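Long-range contacts in phosphodiesterase (Salpingoeca rosetta, PDB 7CJ3), which is a bacteriorhodopsin-like membrane protein whose helical transmembrane domain carries a covalently bound retinal: residues F116-S120 with S174-S178; E228-W233 with A263-L268; I235-V239 with M256-D261. One frame throughout, in Å; residues are numbered along the deposited sequence.

Following the chain from the N terminus, contact 1 comes first: S174-S178, between helices 153-173 and 178-207, returns to F116-S120 after 53 residues, most of them helical, and so fastens the short hairpin 117-118/125-126 to an interhelical loop at the surface. Contact 2 opens only afterwards. It pairs helix 219-233 with helix 250-277, and contact 3, which joins helix 235-245 to the same long helix, falls entirely within its span, so both consecutive helices pack antiparallel against helix 250-277. Their centres lie about 10 Å apart and both touch retinal. Contact 1 stands away from this core, its centre about 28 Å from that of contact 2 and about 19 Å from that of contact 3.

Contact 1. Residues F116-S120 with S174-S178; sequences FLVDS and SILPS
A beta-hairpin on the loop between helices 86-111 and 128-149, a familiar feature of microbial rhodopsins, is tied here to the loop joining helices 153-173 and 178-207. L117 and V118 are extended and pair with strand 125-126 through L117 and V126; D119 continues extended, and S120 turns to helical angles (phi/psi -68/-37). The touching parts run 43° apart, with the closest CA atoms, those of D119 and S174, separated by 5.0 Å. S174 follows the end of its helix at -75/-13, its OG hydrogen-bonded back to G170. S174 O takes the backbone hydrogen bond from S120 N at 3.0 Å (157° at the hydrogen), and D119 CA also lies 3.0 Å from S174 O in a CA-H...O contact. I175, at -126/17 with chi1 p, sets CG2 3.8 Å from L117 CB, an apolar contact at the surface; separately, V118 O makes a van der Waals approach to the same I175 CG2 at 3.8 Å. L176 turns its CB away and is extended (-100/161), which exposes its carbonyl to the hairpin. P177 (-67/172) then takes the N-cap position of helix 178-207, which starts at S178. The D119 carboxylate holds the hairpin turn through OD1, hydrogen-bonded to Q122 N and N124 N. At S120, chi1 near -40° brings the hydroxyl OG to donate to L176 O at 2.7 Å.

Contact 2. Residues E228-W233 with A263-L268; sequences EIVMSW and AAKVGL. With RET (retinal), chain K.
E228 is the knob of this antiparallel helix pair: with chi1 t and chi2 m its side chain reaches into the hole formed by A263, A264, G267 and L268. E228 OE1 stands 3.1 Å from A263 O and E228 OE2 3.1 Å from A264 O, close acceptor pairs and not hydrogen bonds. A CB on G267 would fall 1.8 Å from E228 OE1, which lies 3.3 Å from G267 CA. The segment axes approach to 9.0 Å and cross at 159°, with CA-CA distances of 4.9 Å for S232-A264 and 6.7 Å for E228-G267. S232, chi1 p, returns its OG to E228 O (2.6 Å); S232 OG is 3.5 Å from A264 CA and 3.7 Å from A264 CB. The helices correspond to the sixth and seventh of the canonical seven-helix rhodopsin bundle. K265 (chi1 to chi4 m, t, t, p) bonds NZ covalently to retinal C15 (1.4 Å), the Schiff-base linkage, and hydrogen-bonds D261 OD1. W233 (chi1 m, chi2 35°) lays one ring face over retinal C20, its CE2 3.5 Å from that methyl, and packs CD1 3.9 Å from A264 CB. W233 NE1 donates to water 1 (2.9 Å), which donates to A264 O (2.8 Å).

Contact 3. Residues I235-V239 with M256-D261; sequences IFPLV and MNCVAD. With RET (retinal), chain K; OLC ((2R)-2,3-dihydroxypropyl (9Z)-octadec-9-enoate), chain L.
This is buried, mostly apolar helix-helix packing beside the retinal, between the first turn of helix 235-245 and the N-terminal half of helix 250-277. The segments run antiparallel at 170°, with axes 9.8 Å apart at their closest, and CA atoms pair as I235-A260 (6.3 Å), F236-N257 (6.4 Å) and V239-M256 (7.1 Å). A260 provides the close fit: its CB lies 3.7 Å from I235 CG2 and 3.3 Å from F236 CE1. One turn on, V239 (chi1 t) directs CG2 to M256 CE at 3.6 Å, the methionine folding there with chi3 p, and CG1 to N257 ND2 at 3.7 Å. In the rhodopsin-type helical bundle this interface forms one side of the chromophore pocket. F236, chi1 m, turns one ring face to retinal C12, its CD2 3.4 Å from retinal C11; the ring edge meets N257 OD1 (3.4 Å from CD1) and D261 N (3.3 Å from CZ). D261 sets OD1 3.2 Å from retinal C14 and hydrogen-bonds K265 NZ, consistent with a Schiff-base counterion, while Y106 OH hydrogen-bonds OD2. Away from helix 235-245, C258 faces helix 58-81 and its CB lies 3.5 Å from OLC C12; V259 packs on V67 of the second subunit.

Contact 1. Residues F116-S120 with S174-S178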
loop_
_atom_site.group_PDB
_atom_site.type_symbol
_atom_site.label_atom_id
_atom_site.label_comp_id
_atom_site.label_asym_id
_atom_site.label_seq_id
_atom_site.Cartn_x
_atom_site.Cartn_y
_atom_site.Cartn_z
ATOM N N PHE B 116 6.361 -14.843 21.931
ATOM C CA PHE B 116 7.349 -13.750 21.725
ATOM C C PHE B 116 8.353 -13.768 22.882
ATOM O O PHE B 116 8.049 -14.304 23.966
ATOM C CB PHE B 116 6.622 -12.406 21.594
ATOM C CG PHE B 116 5.929 -11.935 22.843
ATOM C CD1 PHE B 116 4.620 -12.278 23.091
ATOM C CD2 PHE B 116 6.587 -11.135 23.770
ATOM C CE1 PHE B 116 3.957 -11.796 24.219
ATOM C CE2 PHE B 116 5.943 -10.677 24.910
ATOM C CZ PHE B 116 4.624 -11.008 25.131
ATOM N N LEU B 117 9.532 -13.205 22.636
ATOM C CA LEU B 117 10.612 -13.084 23.645
ATOM C C LEU B 117 10.514 -11.694 24.252
ATOM O O LEU B 117 9.890 -10.830 23.623
ATOM C CB LEU B 117 11.967 -13.344 22.972
ATOM C CG LEU B 117 12.355 -14.820 22.786
ATOM C CD1 LEU B 117 11.154 -15.718 22.577
ATOM C CD2 LEU B 117 13.320 -14.995 21.623
ATOM N N VAL B 118 11.058 -11.519 25.455
ATOM C CA VAL B 118 11.261 -10.189 26.100
ATOM C C VAL B 118 12.768 -9.907 26.061
ATOM O O VAL B 118 13.545 -10.811 26.484
ATOM C CB VAL B 118 10.666 -10.192 27.519
ATOM C CG1 VAL B 118 10.813 -8.865 28.206
ATOM C CG2 VAL B 118 9.206 -10.596 27.485
ATOM N N ASP B 119 13.163 -8.751 25.497
ATOM C CA ASP B 119 14.589 -8.371 25.236
ATOM C C ASP B 119 15.236 -7.923 26.566
ATOM O O ASP B 119 14.475 -7.479 27.496
ATOM C CB ASP B 119 14.727 -7.418 24.038
ATOM C CG ASP B 119 14.223 -5.970 24.174
ATOM O OD1 ASP B 119 13.840 -5.539 25.292
ATOM O OD2 ASP B 119 14.240 -5.264 23.130
ATOM N N SER B 120 16.566 -8.124 26.668
ATOM C CA SER B 120 17.426 -7.843 27.852
ATOM C C SER B 120 17.514 -6.334 28.092
ATOM O O SER B 120 17.560 -5.925 29.272
ATOM C CB SER B 120 18.826 -8.396 27.678
ATOM O OG SER B 120 18.830 -9.676 27.054
ATOM N N SER B 174 19.089 -10.275 21.135
ATOM C CA SER B 174 18.084 -9.486 21.890
ATOM C C SER B 174 17.813 -10.133 23.254
ATOM O O SER B 174 17.187 -9.446 24.100
ATOM C CB SER B 174 16.816 -9.327 21.098
ATOM O OG SER B 174 17.108 -9.008 19.757
ATOM N N ILE B 175 18.256 -11.385 23.464
ATOM C CA ILE B 175 17.954 -12.172 24.702
ATOM C C ILE B 175 19.247 -12.688 25.348
ATOM O O ILE B 175 19.140 -13.606 26.172
ATOM C CB ILE B 175 16.981 -13.329 24.400
ATOM C CG1 ILE B 175 17.510 -14.294 23.324
ATOM C CG2 ILE B 175 15.615 -12.778 24.045
ATOM C CD1 ILE B 175 17.347 -15.783 23.619
ATOM N N LEU B 176 20.416 -12.141 24.993
ATOM C CA LEU B 176 21.705 -12.423 25.677
ATOM C C LEU B 176 22.001 -11.263 26.638
ATOM O O LEU B 176 21.394 -10.197 26.513
ATOM C CB LEU B 176 22.802 -12.589 24.630
ATOM C CG LEU B 176 22.537 -13.664 23.582
ATOM C CD1 LEU B 176 23.590 -13.630 22.459
ATOM C CD2 LEU B 176 22.458 -15.042 24.213
ATOM N N PRO B 177 22.888 -11.452 27.656
ATOM C CA PRO B 177 23.460 -10.325 28.405
ATOM C C PRO B 177 24.400 -9.432 27.562
ATOM O O PRO B 177 24.751 -9.789 26.457
ATOM C CB PRO B 177 24.251 -10.964 29.560
ATOM C CG PRO B 177 23.851 -12.435 29.570
ATOM C CD PRO B 177 23.325 -12.754 28.186
ATOM N N SER B 178 24.815 -8.306 28.150
ATOM C CA SER B 178 25.426 -7.119 27.493
ATOM C C SER B 178 26.552 -7.461 26.505
ATOM O O SER B 178 26.458 -6.952 25.377
ATOM C CB SER B 178 25.902 -6.159 28.534
ATOM O OG SER B 178 24.795 -5.685 29.274
#

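Contact 2. Residues E228-W233 with A263-L268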
loop_
_atom_site.group_PDB
_atom_site.type_symbol
_atom_site.label_atom_id
_atom_site.label_comp_id
_atom_site.label_asym_id
_atom_site.label_seq_id
_atom_site.Cartn_x
_atom_site.Cartn_y
_atom_site.Cartn_z
ATOM N N GLU B 228 17.986 0.562 -4.230
ATOM C CA GLU B 228 16.722 0.373 -3.485
ATOM C C GLU B 228 16.985 -0.477 -2.231
ATOM O O GLU B 228 16.493 -0.077 -1.150
ATOM C CB GLU B 228 15.686 -0.282 -4.389
ATOM C CG GLU B 228 14.266 -0.181 -3.868
ATOM C CD GLU B 228 13.798 -1.242 -2.886
ATOM O OE1 GLU B 228 12.843 -0.906 -2.169
ATOM O OE2 GLU B 228 14.347 -2.378 -2.827
ATOM N N ILE B 229 17.719 -1.596 -2.393
ATOM C CA ILE B 229 17.996 -2.626 -1.355
ATOM C C ILE B 229 18.823 -1.987 -0.231
ATOM O O ILE B 229 18.474 -2.150 0.962
ATOM C CB ILE B 229 18.665 -3.849 -2.025
ATOM C CG1 ILE B 229 17.643 -4.587 -2.906
ATOM C CG2 ILE B 229 19.300 -4.803 -1.010
ATOM C CD1 ILE B 229 18.246 -5.481 -3.949
ATOM N N VAL B 230 19.840 -1.213 -0.604
ATOM C CA VAL B 230 20.746 -0.504 0.340
ATOM C C VAL B 230 19.938 0.539 1.128
ATOM O O VAL B 230 20.070 0.591 2.376
ATOM C CB VAL B 230 21.939 0.109 -0.413
ATOM C CG1 VAL B 230 22.766 1.046 0.477
ATOM C CG2 VAL B 230 22.824 -0.978 -1.013
ATOM N N MET B 231 19.103 1.332 0.455
ATOM C CA MET B 231 18.365 2.399 1.160
ATOM C C MET B 231 17.389 1.733 2.127
ATOM O O MET B 231 17.505 1.995 3.341
ATOM C CB MET B 231 17.660 3.328 0.166
ATOM C CG MET B 231 16.521 4.176 0.686
ATOM S SD MET B 231 17.041 5.800 1.337
ATOM C CE MET B 231 15.957 6.011 2.756
ATOM N N SER B 232 16.528 0.836 1.625
ATOM C CA SER B 232 15.401 0.219 2.376
ATOM C C SER B 232 15.894 -0.719 3.487
ATOM O O SER B 232 15.446 -0.557 4.603
ATOM C CB SER B 232 14.466 -0.491 1.442
ATOM O OG SER B 232 15.142 -1.444 0.643
ATOM N N TRP B 233 16.792 -1.660 3.187
ATOM C CA TRP B 233 17.188 -2.749 4.117
ATOM C C TRP B 233 17.965 -2.168 5.293
ATOM O O TRP B 233 18.001 -2.808 6.365
ATOM C CB TRP B 233 18.050 -3.805 3.425
ATOM C CG TRP B 233 17.351 -4.711 2.461
ATOM C CD1 TRP B 233 16.320 -4.418 1.613
ATOM C CD2 TRP B 233 17.702 -6.078 2.199
ATOM N NE1 TRP B 233 16.001 -5.514 0.852
ATOM C CE2 TRP B 233 16.830 -6.545 1.194
ATOM C CE3 TRP B 233 18.682 -6.938 2.702
ATOM C CZ2 TRP B 233 16.914 -7.840 0.689
ATOM C CZ3 TRP B 233 18.757 -8.220 2.210
ATOM C CH2 TRP B 233 17.882 -8.660 1.217
ATOM N N ALA B 263 8.309 -0.975 2.128
ATOM C CA ALA B 263 9.164 -0.212 1.198
ATOM C C ALA B 263 10.140 -1.179 0.526
ATOM O O ALA B 263 10.174 -1.195 -0.710
ATOM C CB ALA B 263 9.898 0.873 1.936
ATOM N N ALA B 264 10.883 -1.972 1.306
ATOM C CA ALA B 264 11.925 -2.881 0.785
ATOM C C ALA B 264 11.344 -3.757 -0.322
ATOM O O ALA B 264 12.016 -3.909 -1.377
ATOM C CB ALA B 264 12.492 -3.733 1.891
ATOM N N LYS B 265 10.141 -4.295 -0.104
ATOM C CA LYS B 265 9.514 -5.296 -1.006
ATOM C C LYS B 265 8.836 -4.603 -2.189
ATOM O O LYS B 265 9.143 -4.988 -3.325
ATOM C CB LYS B 265 8.599 -6.218 -0.195
ATOM C CG LYS B 265 9.391 -6.912 0.907
ATOM C CD LYS B 265 8.710 -8.111 1.486
ATOM C CE LYS B 265 9.643 -9.088 2.158
ATOM N NZ LYS B 265 10.229 -8.519 3.386
ATOM N N VAL B 266 7.954 -3.626 -1.986
ATOM C CA VAL B 266 7.151 -3.087 -3.130
ATOM C C VAL B 266 8.046 -2.220 -4.017
ATOM O O VAL B 266 7.711 -2.031 -5.217
ATOM C CB VAL B 266 5.929 -2.296 -2.668
ATOM C CG1 VAL B 266 5.013 -3.174 -1.815
ATOM C CG2 VAL B 266 6.354 -1.027 -1.941
ATOM N N GLY B 267 9.128 -1.706 -3.439
ATOM C CA GLY B 267 10.194 -1.026 -4.184
ATOM C C GLY B 267 10.675 -1.867 -5.351
ATOM O O GLY B 267 10.889 -1.276 -6.407
ATOM N N LEU B 268 10.838 -3.187 -5.174
ATOM C CA LEU B 268 11.360 -4.127 -6.212
ATOM C C LEU B 268 10.314 -4.312 -7.311
ATOM O O LEU B 268 10.713 -4.377 -8.489
ATOM C CB LEU B 268 11.696 -5.496 -5.603
ATOM C CG LEU B 268 12.895 -5.579 -4.658
ATOM C CD1 LEU B 268 13.249 -7.049 -4.399
ATOM C CD2 LEU B 268 14.114 -4.856 -5.212
HETATM C C1 RET K . 18.813 -7.018 12.219
HETATM C C2 RET K . 19.638 -7.332 13.468
HETATM C C3 RET K . 20.703 -6.367 13.746
HETATM C C4 RET K . 21.637 -6.233 12.563
HETATM C C5 RET K . 20.986 -6.339 11.212
HETATM C C6 RET K . 19.663 -6.573 11.032
HETATM C C7 RET K . 19.095 -6.438 9.682
HETATM C C8 RET K . 17.817 -6.758 9.234
HETATM C C9 RET K . 17.352 -6.838 7.889
HETATM C C10 RET K . 16.028 -7.226 7.560
HETATM C C11 RET K . 15.387 -7.172 6.316
HETATM C C12 RET K . 14.062 -7.436 5.987
HETATM C C13 RET K . 13.473 -7.420 4.712
HETATM C C14 RET K . 12.156 -7.805 4.541
HETATM C C15 RET K . 11.572 -8.333 3.311
HETATM C C16 RET K . 18.074 -8.331 11.903
HETATM C C17 RET K . 17.779 -5.940 12.590
HETATM C C18 RET K . 21.990 -6.158 10.094
HETATM C C19 RET K . 18.248 -6.494 6.739
HETATM C C20 RET K . 14.307 -6.949 3.560
HETATM O O HOH W 1 14.574 -5.037 -1.645
#

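Contact 3. Residues I235-V239 with M256-D261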
loop_
_atom_site.group_PDB
_atom_site.type_symbol
_atom_site.label_atom_id
_atom_site.label_comp_id
_atom_site.label_asym_id
_atom_site.label_seq_id
_atom_site.Cartn_x
_atom_site.Cartn_y
_atom_site.Cartn_z
ATOM N N ILE B 235 17.350 0.235 7.091
ATOM C CA ILE B 235 16.490 0.875 8.119
ATOM C C ILE B 235 16.351 -0.068 9.305
ATOM O O ILE B 235 16.329 0.417 10.428
ATOM C CB ILE B 235 15.165 1.345 7.494
ATOM C CG1 ILE B 235 15.453 2.530 6.577
ATOM C CG2 ILE B 235 14.143 1.697 8.550
ATOM C CD1 ILE B 235 14.516 2.606 5.426
ATOM N N PHE B 236 16.344 -1.372 9.075
ATOM C CA PHE B 236 16.119 -2.374 10.163
ATOM C C PHE B 236 17.249 -2.303 11.190
ATOM O O PHE B 236 16.978 -2.033 12.356
ATOM C CB PHE B 236 15.882 -3.762 9.575
ATOM C CG PHE B 236 14.796 -3.751 8.538
ATOM C CD1 PHE B 236 13.476 -3.545 8.912
ATOM C CD2 PHE B 236 15.103 -3.873 7.196
ATOM C CE1 PHE B 236 12.476 -3.515 7.961
ATOM C CE2 PHE B 236 14.098 -3.829 6.248
ATOM C CZ PHE B 236 12.787 -3.654 6.632
ATOM N N PRO B 237 18.534 -2.479 10.795
ATOM C CA PRO B 237 19.638 -2.378 11.745
ATOM C C PRO B 237 19.623 -1.026 12.461
ATOM O O PRO B 237 19.919 -1.002 13.639
ATOM C CB PRO B 237 20.905 -2.543 10.903
ATOM C CG PRO B 237 20.469 -2.391 9.458
ATOM C CD PRO B 237 19.000 -2.760 9.429
ATOM N N LEU B 238 19.240 0.049 11.758
ATOM C CA LEU B 238 19.174 1.411 12.342
ATOM C C LEU B 238 18.075 1.445 13.407
ATOM O O LEU B 238 18.359 1.888 14.510
ATOM C CB LEU B 238 18.933 2.443 11.238
ATOM C CG LEU B 238 19.050 3.919 11.663
ATOM C CD1 LEU B 238 20.274 4.185 12.532
ATOM C CD2 LEU B 238 19.120 4.837 10.457
ATOM N N VAL B 239 16.876 0.944 13.122
ATOM C CA VAL B 239 15.775 0.930 14.128
ATOM C C VAL B 239 16.223 0.159 15.372
ATOM O O VAL B 239 16.025 0.665 16.496
ATOM C CB VAL B 239 14.483 0.337 13.562
ATOM C CG1 VAL B 239 13.426 0.214 14.659
ATOM C CG2 VAL B 239 13.982 1.183 12.405
ATOM N N MET B 256 8.427 2.350 12.046
ATOM C CA MET B 256 9.520 2.464 11.050
ATOM C C MET B 256 9.735 1.086 10.410
ATOM O O MET B 256 9.925 1.033 9.182
ATOM C CB MET B 256 10.800 2.991 11.701
ATOM C CG MET B 256 10.648 4.426 12.200
ATOM S SD MET B 256 12.063 5.098 13.159
ATOM C CE MET B 256 13.456 4.701 12.103
ATOM N N ASN B 257 9.626 0.000 11.196
ATOM C CA ASN B 257 9.871 -1.376 10.701
ATOM C C ASN B 257 8.839 -1.731 9.629
ATOM O O ASN B 257 9.256 -2.200 8.545
ATOM C CB ASN B 257 9.868 -2.385 11.836
ATOM C CG ASN B 257 11.197 -2.455 12.551
ATOM O OD1 ASN B 257 12.256 -2.484 11.927
ATOM N ND2 ASN B 257 11.140 -2.533 13.869
ATOM N N CYS B 258 7.559 -1.473 9.923
ATOM C CA CYS B 258 6.393 -1.730 9.033
ATOM C C CYS B 258 6.569 -1.008 7.694
ATOM O O CYS B 258 6.421 -1.683 6.637
ATOM C CB CYS B 258 5.094 -1.277 9.682
ATOM S SG CYS B 258 4.718 -2.219 11.180
ATOM N N VAL B 259 6.905 0.288 7.756
ATOM C CA VAL B 259 7.129 1.155 6.563
ATOM C C VAL B 259 8.331 0.629 5.759
ATOM O O VAL B 259 8.216 0.536 4.530
ATOM C CB VAL B 259 7.302 2.638 6.970
ATOM C CG1 VAL B 259 7.484 3.548 5.748
ATOM C CG2 VAL B 259 6.127 3.134 7.813
ATOM N N ALA B 260 9.435 0.299 6.436
ATOM C CA ALA B 260 10.675 -0.298 5.867
ATOM C C ALA B 260 10.370 -1.631 5.185
ATOM O O ALA B 260 10.756 -1.826 3.997
ATOM C CB ALA B 260 11.680 -0.521 6.972
ATOM N N ASP B 261 9.724 -2.539 5.921
ATOM C CA ASP B 261 9.404 -3.884 5.385
ATOM C C ASP B 261 8.679 -3.715 4.047
ATOM O O ASP B 261 9.158 -4.243 3.034
ATOM C CB ASP B 261 8.561 -4.694 6.361
ATOM C CG ASP B 261 8.693 -6.192 6.154
ATOM O OD1 ASP B 261 9.239 -6.600 5.111
ATOM O OD2 ASP B 261 8.274 -6.944 7.046
HETATM C C1 RET K . 18.813 -7.018 12.219
HETATM C C2 RET K . 19.638 -7.332 13.468
HETATM C C3 RET K . 20.703 -6.367 13.746
HETATM C C4 RET K . 21.637 -6.233 12.563
HETATM C C5 RET K . 20.986 -6.339 11.212
HETATM C C6 RET K . 19.663 -6.573 11.032
HETATM C C7 RET K . 19.095 -6.438 9.682
HETATM C C8 RET K . 17.817 -6.758 9.234
HETATM C C9 RET K . 17.352 -6.838 7.889
HETATM C C10 RET K . 16.028 -7.226 7.560
HETATM C C11 RET K . 15.387 -7.172 6.316
HETATM C C12 RET K . 14.062 -7.436 5.987
HETATM C C13 RET K . 13.473 -7.420 4.712
HETATM C C14 RET K . 12.156 -7.805 4.541
HETATM C C15 RET K . 11.572 -8.333 3.311
HETATM C C16 RET K . 18.074 -8.331 11.903
HETATM C C17 RET K . 17.779 -5.940 12.590
HETATM C C18 RET K . 21.990 -6.158 10.094
HETATM C C19 RET K . 18.248 -6.494 6.739
HETATM C C20 RET K . 14.307 -6.949 3.560
HETATM C C18 OLC L . 2.695 1.525 2.999
HETATM C C10 OLC L . 3.121 2.915 10.442
HETATM C C9 OLC L . 3.280 4.250 10.386
HETATM C C17 OLC L . 2.519 0.507 4.123
HETATM C C11 OLC L . 1.961 2.160 9.837
HETATM C C8 OLC L . 2.247 5.077 9.657
HETATM C C24 OLC L . -0.758 8.794 20.514
HETATM C C16 OLC L . 1.253 0.837 4.821
HETATM C C12 OLC L . 2.600 1.079 9.055
HETATM C C7 OLC L . 2.697 6.500 9.567
HETATM C C15 OLC L . 1.455 2.130 5.611
HETATM C C13 OLC L . 1.938 0.874 7.731
HETATM C C6 OLC L . 2.938 7.065 10.961
HETATM C C14 OLC L . 2.351 2.015 6.845
HETATM C C5 OLC L . 1.763 7.091 11.908
HETATM C C4 OLC L . 2.233 6.502 13.204
HETATM C C3 OLC L . 1.163 6.697 14.273
HETATM C C2 OLC L . 1.018 8.142 14.705
HETATM C C21 OLC L . 0.443 9.152 18.430
HETATM C C1 OLC L . 1.135 8.174 16.202
HETATM C C22 OLC L . -0.770 8.450 19.005
HETATM O O19 OLC L . 1.898 7.371 16.734
HETATM O O25 OLC L . -1.463 7.821 21.312
HETATM O O23 OLC L . -1.995 8.822 18.273
HETATM O O20 OLC L . 0.348 9.126 17.003
#